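Local coordinates for putative aliphatic sulfonates-binding protein (Escherichia coli, PDB 2X26) that probably serves as the periplasmic binding protein that captures aliphatic sulfonates for an ABC-type transport system, at residues A[101-105]-A[106-110]; A[137-141]-A[142-146]; A[236-239]-A[240-244]. One frame throughout, in Å; residues are numbered along the deposited sequence.

Contact 1: residues A[101-105]-A[106-110]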
loop_
_atom_site.group_PDB
_atom_site.type_symbol
_atom_site.label_atom_id
_atom_site.label_comp_id
_atom_site.label_asym_id
_atom_site.label_seq_id
_atom_site.Cartn_x
_atom_site.Cartn_y
_atom_site.Cartn_z
ATOM N N ALA A 101 -5.478 -16.610 21.135
ATOM C CA ALA A 101 -5.997 -17.930 21.467
ATOM C C ALA A 101 -7.414 -17.869 22.022
ATOM O O ALA A 101 -8.204 -18.777 21.771
ATOM C CB ALA A 101 -5.056 -18.623 22.439
ATOM N N ASP A 102 -7.744 -16.809 22.754
ATOM C CA ASP A 102 -9.076 -16.715 23.331
ATOM C C ASP A 102 -10.171 -16.495 22.290
ATOM O O ASP A 102 -11.353 -16.636 22.604
ATOM C CB ASP A 102 -9.170 -15.631 24.387
ATOM C CG ASP A 102 -8.372 -15.939 25.605
ATOM O OD1 ASP A 102 -8.096 -17.145 25.870
ATOM O OD2 ASP A 102 -7.997 -14.964 26.294
ATOM N N LEU A 103 -9.792 -16.186 21.053
ATOM C CA LEU A 103 -10.794 -16.070 19.984
ATOM C C LEU A 103 -11.425 -17.390 19.553
ATOM O O LEU A 103 -12.427 -17.380 18.867
ATOM C CB LEU A 103 -10.225 -15.381 18.755
ATOM C CG LEU A 103 -9.829 -13.920 18.972
ATOM C CD1 LEU A 103 -9.026 -13.479 17.834
ATOM C CD2 LEU A 103 -11.012 -13.032 19.087
ATOM N N LYS A 104 -10.820 -18.520 19.913
ATOM C CA LYS A 104 -11.391 -19.839 19.560
ATOM C C LYS A 104 -12.898 -19.857 19.800
ATOM O O LYS A 104 -13.339 -19.528 20.888
ATOM C CB LYS A 104 -10.743 -20.957 20.398
ATOM C CG LYS A 104 -11.093 -22.359 19.892
ATOM C CD LYS A 104 -10.098 -23.415 20.371
ATOM C CE LYS A 104 -10.475 -24.800 19.829
ATOM N NZ LYS A 104 -9.566 -25.921 20.349
ATOM N N GLY A 105 -13.672 -20.226 18.783
ATOM C CA GLY A 105 -15.120 -20.364 18.947
ATOM C C GLY A 105 -15.918 -19.073 18.785
ATOM O O GLY A 105 -17.157 -19.101 18.788
ATOM N N HIS A 106 -15.231 -17.944 18.649
ATOM C CA HIS A 106 -15.902 -16.627 18.574
ATOM C C HIS A 106 -16.056 -16.078 17.164
ATOM O O HIS A 106 -15.435 -16.583 16.218
ATOM C CB HIS A 106 -15.207 -15.608 19.481
ATOM C CG HIS A 106 -15.420 -15.859 20.935
ATOM N ND1 HIS A 106 -14.409 -16.241 21.786
ATOM C CD2 HIS A 106 -16.547 -15.816 21.685
ATOM C CE1 HIS A 106 -14.898 -16.418 23.002
ATOM N NE2 HIS A 106 -16.195 -16.167 22.966
ATOM N N LYS A 107 -16.897 -15.035 17.019
ATOM C CA LYS A 107 -17.137 -14.406 15.727
ATOM C C LYS A 107 -16.152 -13.250 15.519
ATOM O O LYS A 107 -16.034 -12.357 16.365
ATOM C CB LYS A 107 -18.578 -13.875 15.628
ATOM C CG LYS A 107 -19.656 -14.904 15.876
ATOM C CD LYS A 107 -20.990 -14.137 16.060
ATOM C CE LYS A 107 -21.933 -14.773 17.020
ATOM N NZ LYS A 107 -22.803 -15.767 16.343
ATOM N N VAL A 108 -15.439 -13.289 14.399
ATOM C CA VAL A 108 -14.497 -12.234 14.104
ATOM C C VAL A 108 -14.856 -11.589 12.761
ATOM O O VAL A 108 -14.855 -12.283 11.728
ATOM C CB VAL A 108 -13.076 -12.806 14.051
ATOM C CG1 VAL A 108 -12.049 -11.677 13.764
ATOM C CG2 VAL A 108 -12.700 -13.559 15.381
ATOM N N ALA A 109 -15.076 -10.269 12.740
ATOM C CA ALA A 109 -15.394 -9.583 11.502
ATOM C C ALA A 109 -14.118 -9.081 10.833
ATOM O O ALA A 109 -13.212 -8.619 11.529
ATOM C CB ALA A 109 -16.284 -8.410 11.791
ATOM N N PHE A 110 -14.079 -9.151 9.502
ATOM C CA PHE A 110 -12.993 -8.572 8.663
ATOM C C PHE A 110 -13.386 -8.682 7.200
ATOM O O PHE A 110 -14.254 -9.493 6.869
ATOM C CB PHE A 110 -11.670 -9.327 8.871
ATOM C CG PHE A 110 -11.759 -10.815 8.548
ATOM C CD1 PHE A 110 -11.311 -11.324 7.319
ATOM C CD2 PHE A 110 -12.329 -11.698 9.468
ATOM C CE1 PHE A 110 -11.424 -12.705 7.042
ATOM C CE2 PHE A 110 -12.473 -13.060 9.175
ATOM C CZ PHE A 110 -12.002 -13.547 7.967
#
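The backbone from L103 to H106 makes a type II beta turn, with H106 N giving its hydrogen to L103 O at 2.9 Å. G105 takes a positive phi of 85°, where a CB would press on K104 O. The H106 ring swings back alongside the turn: its CG stands anti to its own carbonyl carbon (chi1 -71°), which brings the ND1 edge to D102 in the preceding 3-10 segment. There ND1 donates to D102 O over 3.2 Å, the acceptor lying in the ring plane and the donor in the carbonyl plane, although the N-H...O angle of 138° makes the bond a bent one. A leucine in place of H106 would probably leave D102 O without this donor and the turn without its side-chain tie to the 3-10 segment. The turn leads into strand 107-110, an inner strand of a mixed five-stranded sheet in one lobe of this periplasmic-binding-protein fold. On the buried side L103 CD2 meets V108 CG2 at 4.1 Å, the two side chains crossing at about a right angle. Beyond them, L103 packs on A155 and V108 on L120. The carboxylate of D102 turns back to the backbone nitrogens of K98 and T99.

Contact 2: residues A[137-141]-A[142-146]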
loop_
_atom_site.group_PDB
_atom_site.type_symbol
_atom_site.label_atom_id
_atom_site.label_comp_id
_atom_site.label_asym_id
_atom_site.label_seq_id
_atom_site.Cartn_x
_atom_site.Cartn_y
_atom_site.Cartn_z
ATOM N N THR A 137 -16.327 -13.845 9.736
ATOM C CA THR A 137 -17.523 -13.079 9.451
ATOM C C THR A 137 -17.133 -12.010 8.425
ATOM O O THR A 137 -16.546 -10.981 8.791
ATOM C CB THR A 137 -18.026 -12.437 10.737
ATOM O OG1 THR A 137 -18.275 -13.463 11.721
ATOM C CG2 THR A 137 -19.282 -11.707 10.472
ATOM N N TYR A 138 -17.413 -12.303 7.157
ATOM C CA TYR A 138 -16.811 -11.540 6.058
ATOM C C TYR A 138 -17.606 -10.271 5.807
ATOM O O TYR A 138 -18.734 -10.346 5.347
ATOM C CB TYR A 138 -16.751 -12.396 4.794
ATOM C CG TYR A 138 -15.913 -13.680 4.947
ATOM C CD1 TYR A 138 -14.533 -13.603 5.041
ATOM C CD2 TYR A 138 -16.521 -14.966 4.964
ATOM C CE1 TYR A 138 -13.743 -14.738 5.156
ATOM C CE2 TYR A 138 -15.718 -16.129 5.103
ATOM C CZ TYR A 138 -14.324 -15.983 5.191
ATOM O OH TYR A 138 -13.448 -17.058 5.325
ATOM N N LEU A 139 -17.029 -9.108 6.141
ATOM C CA LEU A 139 -17.766 -7.834 6.063
ATOM C C LEU A 139 -16.842 -6.697 5.675
ATOM O O LEU A 139 -15.739 -6.634 6.160
ATOM C CB LEU A 139 -18.328 -7.499 7.435
ATOM C CG LEU A 139 -19.368 -8.495 8.004
ATOM C CD1 LEU A 139 -19.741 -8.122 9.434
ATOM C CD2 LEU A 139 -20.563 -8.415 7.078
ATOM N N THR A 140 -17.345 -5.729 4.910
ATOM C CA THR A 140 -16.524 -4.554 4.600
ATOM C C THR A 140 -16.504 -3.628 5.829
ATOM O O THR A 140 -17.260 -3.858 6.767
ATOM C CB THR A 140 -17.051 -3.861 3.359
ATOM O OG1 THR A 140 -18.379 -3.405 3.626
ATOM C CG2 THR A 140 -17.071 -4.872 2.166
ATOM N N PRO A 141 -15.594 -2.650 5.882
ATOM C CA PRO A 141 -15.383 -1.966 7.150
ATOM C C PRO A 141 -16.648 -1.298 7.711
ATOM O O PRO A 141 -16.880 -1.433 8.908
ATOM C CB PRO A 141 -14.307 -0.917 6.819
ATOM C CG PRO A 141 -13.539 -1.544 5.723
ATOM C CD PRO A 141 -14.574 -2.267 4.882
ATOM N N ALA A 142 -17.466 -0.637 6.877
ATOM C CA ALA A 142 -18.680 0.018 7.411
ATOM C C ALA A 142 -19.629 -0.987 8.039
ATOM O O ALA A 142 -20.159 -0.732 9.125
ATOM C CB ALA A 142 -19.415 0.821 6.341
ATOM N N ASP A 143 -19.827 -2.128 7.362
ATOM C CA ASP A 143 -20.704 -3.186 7.883
ATOM C C ASP A 143 -20.132 -3.853 9.137
ATOM O O ASP A 143 -20.891 -4.246 10.058
ATOM C CB ASP A 143 -21.000 -4.241 6.810
ATOM C CG ASP A 143 -21.856 -3.706 5.655
ATOM O OD1 ASP A 143 -22.643 -2.750 5.855
ATOM O OD2 ASP A 143 -21.729 -4.260 4.530
ATOM N N ALA A 144 -18.792 -4.027 9.162
ATOM C CA ALA A 144 -18.140 -4.608 10.295
ATOM C C ALA A 144 -18.173 -3.698 11.528
ATOM O O ALA A 144 -18.346 -4.195 12.645
ATOM C CB ALA A 144 -16.688 -4.991 9.929
ATOM N N ARG A 145 -17.961 -2.398 11.316
ATOM C CA ARG A 145 -17.969 -1.387 12.382
ATOM C C ARG A 145 -19.309 -1.443 13.121
ATOM O O ARG A 145 -19.347 -1.477 14.370
ATOM C CB ARG A 145 -17.721 0.014 11.809
ATOM C CG ARG A 145 -17.753 1.147 12.861
ATOM C CD ARG A 145 -17.434 2.471 12.199
ATOM N NE ARG A 145 -18.380 2.750 11.117
ATOM C CZ ARG A 145 -18.078 3.335 9.957
ATOM N NH1 ARG A 145 -16.838 3.732 9.678
ATOM N NH2 ARG A 145 -19.044 3.535 9.064
ATOM N N ALA A 146 -20.396 -1.529 12.356
ATOM C CA ALA A 146 -21.735 -1.608 12.945
ATOM C C ALA A 146 -21.928 -2.871 13.766
ATOM O O ALA A 146 -22.416 -2.813 14.895
ATOM C CB ALA A 146 -22.815 -1.496 11.871
HETATM O O HOH W 1 -20.032 -6.254 3.891
#
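L139 and A144 meet where strand 135-138 gives way to helix 141-149, the first half of a beta-alpha-beta crossover that returns in strand 155-159, parallel to the first, with strand 107-110 between them. T140 occupies the N-cap position and P141 begins the helix, whose first turn is closed by two backbone bonds, A144 N to T140 O and R145 N to P141 O, each 2.8 Å long. Both donors lie nearly in line with the acceptor C=O, and both N-H...O angles are 160°. The close-packed side faces inward. L139 CB rests against A144 CB at 3.9 Å, and one leucine branch, CD1, reaches along to A144 CA at 4.0 Å. With its CG anti to the carbonyl carbon (chi1 -63°), L139 lays that branch beside the helix backbone. A144 is buried and packs on A109 and W156, so its methyl lies between the helix and these sheet residues.

The outer side is looser and more polar. T140 and D143 stand side by side and point the same way, yet T140 OG1 stays 3.6 Å from D143 OD2, and the threonine side chain makes no capping bond. Further round, a bend at chi3 (58°) turns the R145 guanidinium over the helix start, with A142 CA 3.9 Å above one face, offset toward the rim. A water links the backbone N of T140 to the D143 carboxylate, accepting from T140 N at 2.9 Å and donating to D143 OD2 at 2.7 Å.

Contact 3: residues A[236-239]-A[240-244]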
loop_
_atom_site.group_PDB
_atom_site.type_symbol
_atom_site.label_atom_id
_atom_site.label_comp_id
_atom_site.label_asym_id
_atom_site.label_seq_id
_atom_site.Cartn_x
_atom_site.Cartn_y
_atom_site.Cartn_z
ATOM N N PRO A 236 -7.748 14.871 15.504
ATOM C CA PRO A 236 -7.149 13.863 16.415
ATOM C C PRO A 236 -7.073 12.446 15.852
ATOM O O PRO A 236 -6.188 11.665 16.259
ATOM C CB PRO A 236 -8.068 13.903 17.648
ATOM C CG PRO A 236 -8.649 15.339 17.610
ATOM C CD PRO A 236 -8.914 15.524 16.132
ATOM N N VAL A 237 -7.997 12.063 14.979
ATOM C CA VAL A 237 -7.913 10.742 14.319
ATOM C C VAL A 237 -6.669 10.644 13.424
ATOM O O VAL A 237 -5.931 9.636 13.448
ATOM C CB VAL A 237 -9.227 10.425 13.544
ATOM C CG1 VAL A 237 -9.098 9.111 12.761
ATOM C CG2 VAL A 237 -10.382 10.315 14.556
ATOM N N ILE A 238 -6.394 11.729 12.685
ATOM C CA ILE A 238 -5.196 11.835 11.804
ATOM C C ILE A 238 -3.925 11.810 12.662
ATOM O O ILE A 238 -2.920 11.189 12.248
ATOM C CB ILE A 238 -5.214 13.114 10.970
ATOM C CG1 ILE A 238 -6.464 13.143 10.070
ATOM C CG2 ILE A 238 -3.945 13.261 10.108
ATOM C CD1 ILE A 238 -6.617 11.896 9.222
ATOM N N ALA A 239 -3.948 12.503 13.799
ATOM C CA ALA A 239 -2.779 12.508 14.694
ATOM C C ALA A 239 -2.409 11.069 15.121
ATOM O O ALA A 239 -1.244 10.674 15.057
ATOM C CB ALA A 239 -3.041 13.366 15.926
ATOM N N SER A 240 -3.417 10.318 15.592
ATOM C CA SER A 240 -3.279 8.902 15.977
ATOM C C SER A 240 -2.799 8.085 14.783
ATOM O O SER A 240 -1.869 7.269 14.903
ATOM C CB SER A 240 -4.634 8.385 16.447
ATOM O OG SER A 240 -4.569 7.047 16.937
ATOM N N TYR A 241 -3.424 8.301 13.627
ATOM C CA TYR A 241 -3.026 7.620 12.414
ATOM C C TYR A 241 -1.529 7.794 12.074
ATOM O O TYR A 241 -0.818 6.792 11.790
ATOM C CB TYR A 241 -3.865 8.166 11.253
ATOM C CG TYR A 241 -3.529 7.614 9.915
ATOM C CD1 TYR A 241 -4.112 6.451 9.464
ATOM C CD2 TYR A 241 -2.610 8.258 9.094
ATOM C CE1 TYR A 241 -3.770 5.920 8.192
ATOM C CE2 TYR A 241 -2.281 7.765 7.844
ATOM C CZ TYR A 241 -2.859 6.616 7.400
ATOM O OH TYR A 241 -2.542 6.180 6.142
ATOM N N LEU A 242 -1.029 9.028 12.135
ATOM C CA LEU A 242 0.404 9.275 11.854
ATOM C C LEU A 242 1.296 8.659 12.926
ATOM O O LEU A 242 2.386 8.124 12.614
ATOM C CB LEU A 242 0.659 10.796 11.749
ATOM C CG LEU A 242 0.039 11.482 10.524
ATOM C CD1 LEU A 242 0.519 12.952 10.656
ATOM C CD2 LEU A 242 0.553 10.888 9.184
ATOM N N ASP A 243 0.834 8.673 14.183
ATOM C CA ASP A 243 1.597 8.086 15.277
ATOM C C ASP A 243 1.766 6.531 15.153
ATOM O O ASP A 243 2.623 5.957 15.823
ATOM C CB ASP A 243 0.945 8.436 16.604
ATOM C CG ASP A 243 1.168 9.868 17.006
ATOM O OD1 ASP A 243 2.096 10.496 16.422
ATOM O OD2 ASP A 243 0.442 10.354 17.931
ATOM N N HIS A 244 0.948 5.865 14.346
ATOM C CA HIS A 244 1.090 4.411 14.182
ATOM C C HIS A 244 2.009 4.053 13.015
ATOM O O HIS A 244 2.141 2.871 12.694
ATOM C CB HIS A 244 -0.271 3.738 13.983
ATOM C CG HIS A 244 -1.230 4.004 15.095
ATOM N ND1 HIS A 244 -2.581 4.186 14.884
ATOM C CD2 HIS A 244 -1.030 4.136 16.429
ATOM C CE1 HIS A 244 -3.175 4.408 16.044
ATOM N NE2 HIS A 244 -2.256 4.382 17.001
#
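S240 opens the second half of helix 235-243 by donating its backbone N to P236 O at 3.2 Å, with a nearly straight N-H...O angle of 170°, the first of four successive i to i+4 bonds of an alpha helix lying against helices 162-169 and 220-231. Its OG lies anti to the backbone N (chi1 -176°) and hydrogen-bonds to S164 OG of helix 162-169. Y241 follows, with N bonded to V237 O at 2.8 Å; its CB sits 3.3 Å from I238 O, while the ring leads away from the first segment toward K83, D160 and P161. Next comes L242, whose N donates to I238 O at 2.9 Å. Its CG also approaches I238 CG2 at 4.4 Å, joining two apolar side chains that both pack on helix 220-231. D243 N then reaches A239 O at 3.0 Å. H244 ends the segment with S240 O 3.1 Å above the centre of one face of its ring, while ND1 bonds to D160 and the ring stacks on Y163. D243 OD2 comes within 3.3 Å of A239 O, two acceptors that cannot bond each other; R220 serves both residues, with a salt bridge to OD1 and a weak hydrogen bond to A239 O, and its positive charge probably offsets their crowding.

Contacts 1 and 2 both reach the same sheet and touch directly, their centres 14 Å apart. Strands 107-110 and 135-138 run parallel as neighbours, with V108 O to T137 N and F110 O to L139 N, both 2.9 Å, as probable hydrogen bonds. F110 CZ also packs on Y138 CE1 at 3.5 Å, and A109 CB meets A144 CB at 3.9 Å. Contact 3 stands apart on helix 235-243: its nearest atoms are about 10 Å from contact 2 and about 17 Å from contact 1. The Y241 side chain of contact 3 lies about 4 Å from a bound glycerol, probably from the crystallisation liquor, though such molecules often mark pockets.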